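Local coordinates for protein beta-fructofuranosidase (Bifidobacterium adolescentis, PDB 6NOB) that probably hydrolyses the terminal non-reducing beta-D-fructofuranoside units of sugars such as sucrose, releasing fructose, at residues Thr292-Ser297 with Ala340-Ser345; Pro361-Phe366 with Pro419-Lys424; Met534-Gly539 with Thr548-Gln553; Asp588-Glu593 with Leu606-Asp611. All blocks are in the same frame, centred on the assembly; numbering follows the deposited sequence.

In the fold
The four contacts form two clusters, in the propeller and the C-terminal sandwich expected of family 32. Interactions 1 and 2, with centres about 10 Å apart, belong to the beta-propeller and are joined by M341 N to L363 O at 2.8 Å, a probable hydrogen bond, and by L294 CD1 packing on P361 CB. Interactions 3 and 4, also about 10 Å between centres, lie in the beta-sandwich and meet through K538 O and A610 N, 3.0 Å apart, and through the ring of F607. Between the clusters, interactions 1 and 4 come no nearer than about 20 Å between closest atoms. A bound di(hydroxyethyl)ether lies about 7 Å from the side chain of P419 in interaction 2.

Interaction 1. Residues Thr292-Ser297 with Ala340-Ser345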
# COMPACT_ATOMS: atom_id res chain seq x y z
N THR A 292 -12.26 -9.38 9.22
CA THR A 292 -13.29 -10.35 8.85
C THR A 292 -14.66 -9.71 9.04
O THR A 292 -14.78 -8.49 9.17
CB THR A 292 -13.15 -11.64 9.67
OG1 THR A 292 -14.07 -12.62 9.17
CG2 THR A 292 -13.44 -11.38 11.14
N ASN A 293 -15.70 -10.54 9.04
CA ASN A 293 -17.05 -10.12 9.37
C ASN A 293 -17.67 -11.16 10.29
O ASN A 293 -17.30 -12.33 10.27
CB ASN A 293 -17.92 -9.93 8.11
CG ASN A 293 -17.87 -11.14 7.18
OD1 ASN A 293 -17.05 -11.20 6.26
ND2 ASN A 293 -18.75 -12.11 7.42
N LEU A 294 -18.62 -10.71 11.11
CA LEU A 294 -19.26 -11.59 12.07
C LEU A 294 -20.77 -11.46 11.97
O LEU A 294 -21.28 -10.42 11.52
CB LEU A 294 -18.80 -11.28 13.50
CG LEU A 294 -17.35 -11.64 13.82
CD1 LEU A 294 -16.94 -11.12 15.20
CD2 LEU A 294 -17.14 -13.14 13.73
N PRO A 295 -21.52 -12.49 12.36
CA PRO A 295 -22.99 -12.38 12.36
C PRO A 295 -23.45 -11.29 13.32
O PRO A 295 -22.98 -11.21 14.45
CB PRO A 295 -23.46 -13.77 12.81
CG PRO A 295 -22.29 -14.67 12.60
CD PRO A 295 -21.07 -13.83 12.77
N VAL A 296 -24.39 -10.46 12.85
CA VAL A 296 -24.92 -9.40 13.70
C VAL A 296 -25.64 -9.98 14.91
O VAL A 296 -25.82 -9.28 15.91
CB VAL A 296 -25.85 -8.47 12.89
CG1 VAL A 296 -25.10 -7.86 11.71
CG2 VAL A 296 -27.09 -9.22 12.42
N SER A 297 -26.04 -11.25 14.85
CA SER A 297 -26.65 -11.91 16.00
C SER A 297 -25.69 -12.08 17.16
O SER A 297 -26.13 -12.38 18.27
CB SER A 297 -27.22 -13.27 15.58
OG SER A 297 -26.22 -14.07 14.97
N ALA A 340 -15.88 -6.70 11.18
CA ALA A 340 -15.34 -6.81 12.53
C ALA A 340 -13.84 -7.01 12.50
O ALA A 340 -13.30 -7.67 11.60
CB ALA A 340 -15.99 -7.98 13.29
N MET A 341 -13.16 -6.44 13.49
CA MET A 341 -11.74 -6.68 13.73
C MET A 341 -11.63 -7.72 14.83
O MET A 341 -11.80 -7.41 16.01
CB MET A 341 -11.02 -5.40 14.12
CG MET A 341 -10.77 -4.45 12.97
SD MET A 341 -9.69 -3.11 13.48
CE MET A 341 -9.93 -1.98 12.11
N THR A 342 -11.36 -8.96 14.45
CA THR A 342 -11.23 -10.03 15.41
C THR A 342 -9.85 -9.99 16.06
O THR A 342 -8.83 -9.98 15.36
CB THR A 342 -11.48 -11.38 14.75
OG1 THR A 342 -10.95 -11.37 13.42
CG2 THR A 342 -12.98 -11.66 14.69
N LEU A 343 -9.83 -9.96 17.39
CA LEU A 343 -8.60 -9.79 18.15
C LEU A 343 -8.10 -11.13 18.67
O LEU A 343 -8.88 -11.95 19.15
CB LEU A 343 -8.84 -8.83 19.33
CG LEU A 343 -7.61 -8.36 20.10
CD1 LEU A 343 -6.69 -7.55 19.20
CD2 LEU A 343 -8.02 -7.55 21.31
N PHE A 344 -6.78 -11.33 18.56
CA PHE A 344 -6.11 -12.51 19.08
C PHE A 344 -4.90 -12.08 19.89
O PHE A 344 -4.33 -11.01 19.67
CB PHE A 344 -5.65 -13.45 17.96
CG PHE A 344 -6.77 -13.99 17.11
CD1 PHE A 344 -7.27 -13.25 16.05
CD2 PHE A 344 -7.30 -15.24 17.36
CE1 PHE A 344 -8.29 -13.75 15.26
CE2 PHE A 344 -8.32 -15.74 16.58
CZ PHE A 344 -8.82 -15.00 15.53
N SER A 345 -4.49 -12.93 20.84
CA SER A 345 -3.32 -12.64 21.65
C SER A 345 -2.52 -13.92 21.89
O SER A 345 -3.07 -15.02 21.95
CB SER A 345 -3.68 -12.02 23.00
OG SER A 345 -4.46 -12.91 23.78
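T292 and A340 exchange two backbone bonds where the strands of 292-295 and 340-345 meet, their short axes diverging by 96°. A340 N reaches T292 O at 2.9 Å from above the carbonyl plane, whereas T292 N lies nearly along the C=O axis of A340, 3.1 Å from its oxygen. The side chains of the contact gather on the face that carries T292 and A340, and T342 can be followed outward as the example. Its CB has T292 CG2 as neighbour at 4.1 Å. From there the two branches part. OG1 comes within 3.4 Å of T292 CG2 but spends its polarity on a hydrogen bond with OG1 of T290. CG2 is wedged between two partners, T292 CG2 at 3.6 Å and L294 CD1 at 4.0 Å. T292 meets it at about a right angle: with its own OG1 anti to the backbone N (chi1 -173°) and bonded to D266 O, the methyl CG2 is left to face T342. L294 completes the group, laying CG and CD1 against the methyl of A340, with CD1 3.8 Å from A340 CB; Y358, P361 and F263 cover L294 further. T292 and A340 thus join strands 285-295 and 337-347, neighbours in one largely antiparallel sheet, consistent with a blade of the five-bladed family 32 propeller.

Interaction 2. Residues Pro361-Phe366 with Pro419-Lys424; sequences PVLADF and PKLDVK
P361 O accepts the shortest polar bond of the contact, from K420 NZ at 2.8 Å, the ammonium standing 37° above the carbonyl plane. The bond links two sheets of the beta-propeller: strand 357-365 turns a corner at V362, and there it meets strand 418-428 of the next sheet. The lysine lies side by side with the P361 ring; a bend at chi2 (-71°) turns CD inward to 3.4 Å from P361 O, and the extended remainder sets NZ 3.7 Å from P361 CD. A leucine in place of K420 would probably leave P361 O without its ammonium donor and the proline ring without part of its cover. The corner itself is held by the backbone. L421 N points almost straight at V362 O, 3.1 Å away and in the carbonyl plane, while V362 CA makes a CA-H...O contact of 3.6 Å with P419 O. On the side chain of V362, CG2 approaches P419 O at 3.7 Å, and M341, L343 and L412 cover this valine from the sheets around it. Beyond the corner L363 crosses V423 at about a right angle, and the touch is methyl to methyl, L363 CD1 to V423 CG2 at 3.7 Å.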
# COMPACT_ATOMS: atom_id res chain seq x y z
N PRO A 361 -14.26 -9.80 18.97
CA PRO A 361 -14.10 -8.61 18.12
C PRO A 361 -13.80 -7.38 18.96
O PRO A 361 -14.62 -6.95 19.78
CB PRO A 361 -15.46 -8.50 17.42
CG PRO A 361 -16.42 -9.14 18.37
CD PRO A 361 -15.65 -10.26 19.03
N VAL A 362 -12.61 -6.80 18.76
CA VAL A 362 -12.27 -5.56 19.45
C VAL A 362 -13.08 -4.40 18.89
O VAL A 362 -13.33 -3.41 19.58
CB VAL A 362 -10.76 -5.30 19.37
CG1 VAL A 362 -10.35 -4.95 17.94
CG2 VAL A 362 -10.34 -4.20 20.33
N LEU A 363 -13.53 -4.51 17.64
CA LEU A 363 -14.26 -3.45 16.97
C LEU A 363 -15.18 -4.04 15.92
O LEU A 363 -14.78 -4.94 15.17
CB LEU A 363 -13.31 -2.43 16.33
CG LEU A 363 -13.96 -1.28 15.56
CD1 LEU A 363 -14.69 -0.36 16.53
CD2 LEU A 363 -12.93 -0.50 14.75
N ALA A 364 -16.41 -3.54 15.87
CA ALA A 364 -17.35 -3.84 14.80
C ALA A 364 -17.97 -2.53 14.34
O ALA A 364 -18.37 -1.71 15.17
CB ALA A 364 -18.44 -4.82 15.25
N ASP A 365 -18.03 -2.32 13.02
CA ASP A 365 -18.52 -1.07 12.45
C ASP A 365 -19.98 -1.26 12.06
O ASP A 365 -20.29 -1.61 10.92
CB ASP A 365 -17.66 -0.64 11.26
CG ASP A 365 -17.88 0.81 10.86
OD1 ASP A 365 -18.93 1.38 11.23
OD2 ASP A 365 -17.01 1.37 10.17
N PHE A 366 -20.88 -1.01 13.01
CA PHE A 366 -22.30 -1.09 12.71
C PHE A 366 -22.81 0.13 11.96
O PHE A 366 -23.83 0.04 11.27
CB PHE A 366 -23.11 -1.30 13.99
CG PHE A 366 -23.36 -2.74 14.31
CD1 PHE A 366 -22.42 -3.48 15.00
CD2 PHE A 366 -24.52 -3.37 13.89
CE1 PHE A 366 -22.63 -4.82 15.29
CE2 PHE A 366 -24.75 -4.70 14.17
CZ PHE A 366 -23.80 -5.43 14.87
N PRO A 419 -11.32 -7.45 25.33
CA PRO A 419 -11.00 -6.04 25.10
C PRO A 419 -11.88 -5.45 24.01
O PRO A 419 -12.09 -6.07 22.96
CB PRO A 419 -9.52 -6.07 24.67
CG PRO A 419 -9.03 -7.45 25.02
CD PRO A 419 -10.22 -8.34 24.91
N LYS A 420 -12.41 -4.26 24.27
CA LYS A 420 -13.27 -3.55 23.34
C LYS A 420 -12.79 -2.11 23.21
O LYS A 420 -12.45 -1.47 24.20
CB LYS A 420 -14.73 -3.57 23.81
CG LYS A 420 -15.29 -4.95 24.11
CD LYS A 420 -15.49 -5.77 22.84
CE LYS A 420 -16.00 -7.17 23.16
NZ LYS A 420 -15.94 -8.08 21.99
N LEU A 421 -12.77 -1.61 21.98
CA LEU A 421 -12.45 -0.21 21.74
C LEU A 421 -13.71 0.62 21.94
O LEU A 421 -14.66 0.52 21.15
CB LEU A 421 -11.88 -0.01 20.34
CG LEU A 421 -11.70 1.45 19.94
CD1 LEU A 421 -10.67 2.13 20.83
CD2 LEU A 421 -11.32 1.58 18.48
N ASP A 422 -13.72 1.44 22.98
CA ASP A 422 -14.81 2.39 23.22
C ASP A 422 -14.60 3.57 22.27
O ASP A 422 -13.80 4.46 22.55
CB ASP A 422 -14.84 2.83 24.68
CG ASP A 422 -15.99 3.77 24.99
OD1 ASP A 422 -16.90 3.91 24.14
OD2 ASP A 422 -15.98 4.37 26.08
N VAL A 423 -15.31 3.56 21.15
CA VAL A 423 -15.10 4.57 20.11
C VAL A 423 -15.61 5.92 20.60
O VAL A 423 -16.79 6.06 20.94
CB VAL A 423 -15.78 4.17 18.80
CG1 VAL A 423 -15.51 5.22 17.73
CG2 VAL A 423 -15.30 2.80 18.35
N LYS A 424 -14.73 6.92 20.64
CA LYS A 424 -15.11 8.29 20.93
C LYS A 424 -15.22 9.16 19.68
O LYS A 424 -15.90 10.19 19.72
CB LYS A 424 -14.11 8.94 21.89
CG LYS A 424 -13.91 8.20 23.21
CD LYS A 424 -15.19 8.16 24.03
CE LYS A 424 -14.90 7.70 25.45
NZ LYS A 424 -16.12 7.66 26.29

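Interaction 3. Residues Met534-Gly539 with Thr548-Gln553; sequences MVLAKG and TELLLQ
The strands of 534-539 and 548-553 run antiparallel at 154°, their axes approaching to 4.6 Å, and the register slips by one residue midway. They are the two arms of a beta hairpin in the sandwich, and the slip is a classic beta bulge: L536 and A537 both face L550. L550 O takes L536 N at 2.8 Å, and A537 N adds a weak second bond at 3.4 Å, so two successive donors converge on one carbonyl. On the other side of the bulged pair L550 N returns a bond to A537 O. Further out on each side lie the hydrogen-bonded pairs M534 with L552 and G539 with T548.

The extra residue makes its own packing. L536 crosses L550 obliquely, its CB and CD1 each 4.1 Å from L550 CG. M534, A537, L550 and L552 share one face, which turns to the opposing sheet, where V583, V585 and F587 of strand 582-588 receive M534, A537 and L552. The ring of F607 fills in over A537, T548 and L550.

The other face is shared by V535, L551, K538 and E549. V535 and L551 lie alongside each other and point the same way, with V535 CG2 3.6 Å from L551 CD2. K538 and E549 also run side by side, coming closest where K538 CE lies 3.7 Å from E549 OE2. The glutamate, extended beyond CG, carries OE2 to 4.0 Å from V535 CG2, and K538 NZ stops 4.2 Å from the same oxygen, beyond salt-bridge range.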
# COMPACT_ATOMS: atom_id res chain seq x y z
N MET A 534 -7.75 26.62 -6.25
CA MET A 534 -6.35 26.31 -6.52
C MET A 534 -6.29 25.29 -7.64
O MET A 534 -6.65 24.12 -7.45
CB MET A 534 -5.65 25.79 -5.26
CG MET A 534 -5.29 26.87 -4.25
SD MET A 534 -4.65 26.20 -2.70
CE MET A 534 -3.07 25.54 -3.23
N VAL A 535 -5.84 25.72 -8.82
CA VAL A 535 -5.62 24.82 -9.95
C VAL A 535 -4.29 24.10 -9.71
O VAL A 535 -3.23 24.72 -9.77
CB VAL A 535 -5.62 25.58 -11.28
CG1 VAL A 535 -5.28 24.63 -12.43
CG2 VAL A 535 -6.95 26.26 -11.51
N LEU A 536 -4.36 22.80 -9.44
CA LEU A 536 -3.16 22.05 -9.10
C LEU A 536 -2.49 21.42 -10.32
O LEU A 536 -1.26 21.39 -10.40
CB LEU A 536 -3.50 20.96 -8.08
CG LEU A 536 -4.33 21.39 -6.86
CD1 LEU A 536 -4.58 20.20 -5.94
CD2 LEU A 536 -3.65 22.52 -6.10
N ALA A 537 -3.27 20.92 -11.27
CA ALA A 537 -2.71 20.27 -12.44
C ALA A 537 -3.78 20.15 -13.52
O ALA A 537 -4.98 20.16 -13.23
CB ALA A 537 -2.15 18.88 -12.10
N LYS A 538 -3.32 20.03 -14.76
CA LYS A 538 -4.17 19.78 -15.91
C LYS A 538 -3.59 18.60 -16.68
O LYS A 538 -2.42 18.25 -16.54
CB LYS A 538 -4.27 21.00 -16.83
CG LYS A 538 -5.16 22.12 -16.30
CD LYS A 538 -4.73 23.47 -16.84
CE LYS A 538 -5.91 24.43 -16.94
NZ LYS A 538 -5.48 25.86 -16.83
N GLY A 539 -4.44 17.99 -17.50
CA GLY A 539 -4.00 16.87 -18.30
C GLY A 539 -5.07 16.35 -19.25
O GLY A 539 -5.85 17.13 -19.81
N THR A 548 -8.60 17.11 -18.59
CA THR A 548 -8.82 16.97 -17.15
C THR A 548 -8.24 18.18 -16.43
O THR A 548 -7.30 18.82 -16.90
CB THR A 548 -8.19 15.70 -16.58
OG1 THR A 548 -6.78 15.68 -16.83
CG2 THR A 548 -8.84 14.48 -17.22
N GLU A 549 -8.81 18.46 -15.25
CA GLU A 549 -8.37 19.57 -14.42
C GLU A 549 -8.50 19.16 -12.97
O GLU A 549 -9.54 18.61 -12.57
CB GLU A 549 -9.20 20.83 -14.71
CG GLU A 549 -8.53 22.12 -14.27
CD GLU A 549 -9.37 23.35 -14.56
OE1 GLU A 549 -10.60 23.21 -14.73
OE2 GLU A 549 -8.79 24.45 -14.63
N LEU A 550 -7.45 19.41 -12.19
CA LEU A 550 -7.40 19.04 -10.78
C LEU A 550 -7.39 20.31 -9.94
O LEU A 550 -6.48 21.13 -10.06
CB LEU A 550 -6.17 18.18 -10.48
CG LEU A 550 -5.95 17.79 -9.02
CD1 LEU A 550 -7.10 16.92 -8.53
CD2 LEU A 550 -4.62 17.06 -8.85
N LEU A 551 -8.40 20.46 -9.08
CA LEU A 551 -8.56 21.66 -8.28
C LEU A 551 -8.72 21.32 -6.81
O LEU A 551 -9.26 20.27 -6.45
CB LEU A 551 -9.78 22.48 -8.71
CG LEU A 551 -10.12 22.58 -10.19
CD1 LEU A 551 -11.49 23.22 -10.36
CD2 LEU A 551 -9.06 23.39 -10.92
N LEU A 552 -8.25 22.23 -5.96
CA LEU A 552 -8.76 22.37 -4.60
C LEU A 552 -9.61 23.63 -4.58
O LEU A 552 -9.13 24.72 -4.92
CB LEU A 552 -7.63 22.47 -3.57
CG LEU A 552 -8.15 22.40 -2.13
CD1 LEU A 552 -8.53 20.97 -1.76
CD2 LEU A 552 -7.14 22.97 -1.15
N GLN A 553 -10.88 23.49 -4.21
CA GLN A 553 -11.82 24.59 -4.31
C GLN A 553 -12.65 24.67 -3.04
O GLN A 553 -13.13 23.65 -2.54
CB GLN A 553 -12.73 24.42 -5.53
CG GLN A 553 -13.81 25.47 -5.65
CD GLN A 553 -14.45 25.47 -7.02
OE1 GLN A 553 -14.78 26.52 -7.57
NE2 GLN A 553 -14.64 24.28 -7.58

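Interaction 4. Residues Asp588-Glu593 with Leu606-Asp611; sequences DRNVVE and LFQGAD
R589 O is held by G609 N, a bond of 3.1 Å in the carbonyl plane, and a water lies 3.1 Å from the same oxygen and within hydrogen-bonding distance of A610 O. One residue on, F607 N reaches N590 O at 3.0 Å, this time from well above the carbonyl plane. The amide of Q608 serves its own loop: NE2 donates to G609 O at 3.0 Å, nearly straight and in the amide plane. A bend at chi2 (61°) turns CD back to N590, where Q608 OE1 lies 3.2 Å from N590 CB, the two amide planes 57° apart. An alanine in place of Q608 would probably leave G609 O without that donor and open a gap beside N590. A second water connects the arginine with the loop, accepting from R589 NH2 and donating to D611 OD1, while R589 NE is satisfied by R117 O. V591 CG2 and L606 CD2 make the apolar touch at 3.9 Å, and both residues rest on M471 and F454. After the two-residue turn R589-N590, V591 and L606 form a non-hydrogen-bonded antiparallel pair, where edge strand 601-606 of the sandwich runs out beside the propeller, as expected for family 32.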
# COMPACT_ATOMS: atom_id res chain seq x y z
N ASP A 588 3.15 15.12 -7.63
CA ASP A 588 4.30 14.39 -8.14
C ASP A 588 3.93 13.74 -9.47
O ASP A 588 3.72 12.53 -9.56
CB ASP A 588 4.77 13.35 -7.11
CG ASP A 588 6.03 12.62 -7.54
OD1 ASP A 588 6.75 13.14 -8.42
OD2 ASP A 588 6.30 11.54 -6.98
N ARG A 589 3.84 14.57 -10.52
CA ARG A 589 3.63 14.14 -11.90
C ARG A 589 2.26 13.51 -12.14
O ARG A 589 1.52 13.96 -13.02
CB ARG A 589 4.75 13.18 -12.33
CG ARG A 589 6.09 13.87 -12.53
CD ARG A 589 7.25 12.90 -12.37
NE ARG A 589 7.27 11.90 -13.43
CZ ARG A 589 7.87 12.06 -14.60
NH1 ARG A 589 8.50 13.19 -14.87
NH2 ARG A 589 7.84 11.09 -15.50
N ASN A 590 1.92 12.45 -11.40
CA ASN A 590 0.65 11.78 -11.64
C ASN A 590 -0.09 11.43 -10.35
O ASN A 590 -0.91 10.50 -10.36
CB ASN A 590 0.84 10.51 -12.48
CG ASN A 590 1.70 9.46 -11.78
OD1 ASN A 590 2.20 9.68 -10.68
ND2 ASN A 590 1.86 8.31 -12.43
N VAL A 591 0.17 12.13 -9.26
CA VAL A 591 -0.51 11.87 -7.99
C VAL A 591 -0.41 13.13 -7.14
O VAL A 591 0.61 13.83 -7.15
CB VAL A 591 0.09 10.64 -7.27
CG1 VAL A 591 1.58 10.84 -6.99
CG2 VAL A 591 -0.67 10.33 -5.99
N VAL A 592 -1.49 13.43 -6.42
CA VAL A 592 -1.55 14.58 -5.53
C VAL A 592 -1.79 14.08 -4.12
O VAL A 592 -2.45 13.07 -3.90
CB VAL A 592 -2.66 15.59 -5.96
CG1 VAL A 592 -4.04 15.05 -5.62
CG2 VAL A 592 -2.43 16.95 -5.31
N GLU A 593 -1.20 14.79 -3.15
CA GLU A 593 -1.46 14.55 -1.73
C GLU A 593 -1.54 15.90 -1.05
O GLU A 593 -0.60 16.70 -1.12
CB GLU A 593 -0.36 13.68 -1.10
CG GLU A 593 -0.16 12.34 -1.78
CD GLU A 593 0.71 11.39 -0.99
OE1 GLU A 593 0.28 10.97 0.11
OE2 GLU A 593 1.82 11.06 -1.46
N LEU A 606 -4.83 9.62 -7.42
CA LEU A 606 -4.09 9.62 -8.68
C LEU A 606 -4.69 10.63 -9.64
O LEU A 606 -5.91 10.75 -9.77
CB LEU A 606 -4.12 8.23 -9.32
CG LEU A 606 -3.55 7.06 -8.51
CD1 LEU A 606 -3.65 5.77 -9.33
CD2 LEU A 606 -2.12 7.33 -8.10
N PHE A 607 -3.81 11.38 -10.32
CA PHE A 607 -4.25 12.30 -11.36
C PHE A 607 -3.08 12.54 -12.30
O PHE A 607 -2.12 13.22 -11.93
CB PHE A 607 -4.75 13.61 -10.76
CG PHE A 607 -5.25 14.59 -11.79
CD1 PHE A 607 -4.40 15.52 -12.36
CD2 PHE A 607 -6.57 14.55 -12.20
CE1 PHE A 607 -4.85 16.40 -13.32
CE2 PHE A 607 -7.04 15.44 -13.16
CZ PHE A 607 -6.18 16.36 -13.72
N GLN A 608 -3.18 12.01 -13.52
CA GLN A 608 -2.09 12.11 -14.50
C GLN A 608 -2.03 13.52 -15.06
O GLN A 608 -2.83 13.90 -15.93
CB GLN A 608 -2.29 11.09 -15.61
CG GLN A 608 -1.15 11.06 -16.62
CD GLN A 608 0.18 10.70 -15.98
OE1 GLN A 608 0.37 9.59 -15.50
NE2 GLN A 608 1.11 11.65 -15.98
N GLY A 609 -1.09 14.32 -14.57
CA GLY A 609 -0.83 15.60 -15.18
C GLY A 609 -0.07 15.46 -16.48
O GLY A 609 0.53 14.43 -16.78
N ALA A 610 -0.13 16.52 -17.29
CA ALA A 610 0.55 16.50 -18.58
C ALA A 610 2.06 16.34 -18.39
O ALA A 610 2.63 16.78 -17.38
CB ALA A 610 0.24 17.77 -19.36
N ASP A 611 2.70 15.70 -19.37
CA ASP A 611 4.15 15.57 -19.33
C ASP A 611 4.81 16.92 -19.54
O ASP A 611 4.25 17.82 -20.17
CB ASP A 611 4.63 14.58 -20.39
CG ASP A 611 5.93 13.90 -20.01
OD1 ASP A 611 6.15 13.66 -18.80
OD2 ASP A 611 6.73 13.60 -20.92
O HOH W 1 3.39 14.92 -15.28
O HOH W 2 8.50 12.08 -18.16